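Local coordinates for protein scytovirin (Scytonema varium, PDB 2QSK) that acts as an antiviral, sugar-binding lectin with strong activity against T-tropic HIV-1, inhibiting viral fusion and infection, at residues P47-K50 with G51-C55. Sequence-based numbering, arbitrary orientation.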
ATOM      1  N   PRO A  47       2.919   9.738   1.099  1.00 16.43           N
ATOM      2  CA  PRO A  47       3.507   8.467   0.734  1.00 15.84           C
ATOM      3  C   PRO A  47       4.991   8.390   1.098  1.00 14.56           C
ATOM      4  O   PRO A  47       5.675   9.403   1.286  1.00 16.13           O
ATOM      5  CB  PRO A  47       3.299   8.404  -0.785  1.00 19.06           C
ATOM      6  CG  PRO A  47       3.155   9.801  -1.208  1.00 21.77           C
ATOM      7  CD  PRO A  47       2.493  10.504  -0.084  1.00 19.82           C
ATOM      8  N   GLY A  48       5.485   7.166   1.223  1.00 13.49           N
ATOM      9  CA  GLY A  48       6.902   6.970   1.537  1.00 13.47           C
ATOM     10  C   GLY A  48       7.756   7.206   0.300  1.00 13.48           C
ATOM     11  O   GLY A  48       7.237   7.281  -0.814  1.00 15.08           O
ATOM     12  N   PRO A  49       9.087   7.279   0.466  1.00 14.39           N
ATOM     13  CA  PRO A  49       9.991   7.293  -0.706  1.00 14.31           C
ATOM     14  C   PRO A  49       9.929   5.914  -1.361  1.00 12.32           C
ATOM     15  O   PRO A  49       9.466   4.973  -0.729  1.00 13.16           O
ATOM     16  CB  PRO A  49      11.361   7.567  -0.085  1.00 16.06           C
ATOM     17  CG  PRO A  49      11.250   6.978   1.290  1.00 15.86           C
ATOM     18  CD  PRO A  49       9.827   7.228   1.738  1.00 14.72           C
ATOM     19  N   LYS A  50      10.396   5.773  -2.595  1.00 13.67           N
ATOM     20  CA  LYS A  50      10.487   4.447  -3.191  1.00 12.17           C
ATOM     21  C   LYS A  50      11.224   3.509  -2.248  1.00 12.20           C
ATOM     22  O   LYS A  50      12.259   3.887  -1.672  1.00 14.88           O
ATOM     23  CB  LYS A  50      11.165   4.482  -4.562  1.00 13.17           C
ATOM     24  CG  LYS A  50      10.262   4.959  -5.670  1.00 13.82           C
ATOM     25  CD  LYS A  50       9.148   3.979  -6.025  1.00 12.95           C
ATOM     26  CE  LYS A  50       9.645   2.659  -6.589  1.00 10.69           C
ATOM     27  NZ  LYS A  50       8.518   1.725  -6.811  1.00  9.49           N
ATOM     28  N   GLY A  51      10.707   2.293  -2.127  1.00 11.22           N
ATOM     29  CA  GLY A  51      11.190   1.326  -1.170  1.00 11.00           C
ATOM     30  C   GLY A  51      10.002   0.683  -0.469  1.00  9.53           C
ATOM     31  O   GLY A  51       8.852   0.843  -0.905  1.00  9.11           O
ATOM     32  N   PRO A  52      10.278  -0.093   0.583  1.00 10.15           N
ATOM     33  CA  PRO A  52       9.240  -0.880   1.223  1.00  9.77           C
ATOM     34  C   PRO A  52       8.071  -0.125   1.855  1.00  8.91           C
ATOM     35  O   PRO A  52       7.066  -0.773   2.169  1.00  9.72           O
ATOM     36  CB  PRO A  52      10.012  -1.704   2.257  1.00 12.26           C
ATOM     37  CG  PRO A  52      11.434  -1.738   1.746  1.00 16.05           C
ATOM     38  CD  PRO A  52      11.615  -0.391   1.134  1.00 12.22           C
ATOM     39  N   THR A  53       8.180   1.195   2.046  1.00  8.50           N
ATOM     40  CA  THR A  53       7.043   1.964   2.556  1.00  8.87           C
ATOM     41  C   THR A  53       6.252   2.668   1.472  1.00  8.98           C
ATOM     42  O   THR A  53       5.285   3.356   1.810  1.00 10.75           O
ATOM     43  CB  THR A  53       7.437   2.975   3.665  1.00  9.47           C
ATOM     44  OG1 THR A  53       8.102   4.103   3.094  1.00 11.94           O
ATOM     45  CG2 THR A  53       8.287   2.322   4.741  1.00 10.72           C
ATOM     46  N   TYR A  54       6.613   2.481   0.189  1.00  8.47           N
ATOM     47  CA  TYR A  54       5.910   3.091  -0.913  1.00  8.49           C
ATOM     48  C   TYR A  54       4.724   2.201  -1.305  1.00  8.49           C
ATOM     49  O   TYR A  54       4.914   1.041  -1.666  1.00  8.82           O
ATOM     50  CB  TYR A  54       6.837   3.246  -2.109  1.00  9.76           C
ATOM     51  CG  TYR A  54       6.223   3.996  -3.263  1.00  9.58           C
ATOM     52  CD1 TYR A  54       6.038   5.362  -3.195  1.00 13.45           C
ATOM     53  CD2 TYR A  54       5.831   3.342  -4.446  1.00  9.46           C
ATOM     54  CE1 TYR A  54       5.493   6.073  -4.255  1.00 14.63           C
ATOM     55  CE2 TYR A  54       5.297   4.040  -5.513  1.00  9.99           C
ATOM     56  CZ  TYR A  54       5.116   5.410  -5.405  1.00 12.53           C
ATOM     57  OH  TYR A  54       4.567   6.141  -6.424  1.00 15.22           O
ATOM     58  N   CYS A  55       3.509   2.746  -1.215  1.00  9.01           N
ATOM     59  CA  CYS A  55       2.285   1.983  -1.514  1.00  9.32           C
ATOM     60  C   CYS A  55       1.703   2.429  -2.850  1.00 10.19           C
ATOM     61  O   CYS A  55       1.403   3.605  -3.040  1.00 12.68           O
ATOM     62  CB  CYS A  55       1.245   2.171  -0.439  1.00 11.38           C
ATOM     63  SG  CYS A  55       1.753   1.772   1.236  1.00 13.46           S
TER
HETATM   64  O   HOH W   1       3.471   5.054   0.628  1.00 11.54           O
HETATM   65  O   HOH W   2      10.086   3.311   1.399  1.00 13.25           O
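K50 lies over one face of the Y54 ring in a CH-pi contact, its CD 3.9 Å from the ring centroid and 19° off the normal, displaced toward the rim. Bends at chi2 and chi3 fold the lysine chain back across the tyrosine, and its NZ hydrogen-bonds the carbonyl oxygens of S71, C74, G76 and R78. A long aliphatic chain with a cationic tip suits both tasks. With CG of Y54 anti to the backbone N (chi1 -174°), the ring runs alongside the G48-K50 backbone, and its OH hydrogen-bonds K72 O. G48 O meets the ring edge in its plane, 3.3 Å from CD1, and P49 O lies 3.4 Å from Y54 CB.

Glycine at 48 lets T53 OG1 come within 3.5 Å of G48 CA, where a side chain would collide with the hydroxyl. At its backbone angles (phi 134°) G51 would have a CB jammed against K50 O, which calls for glycine.

Two waters bridge the limbs. One accepts from G48 N and C55 N and donates to T53 O; the other donates to P49 O, accepts from T53 N and hydrogen-bonds T53 OG1.

The bend itself is a type I beta turn from G51 to Y54, closed by Y54 N to G51 O (3.0 Å); P52, its phi fixed by the ring, suits the second position. It belongs to a proline- and glycine-rich, irregular loop of this disulfide-rich lectin, which C55 ties to C7.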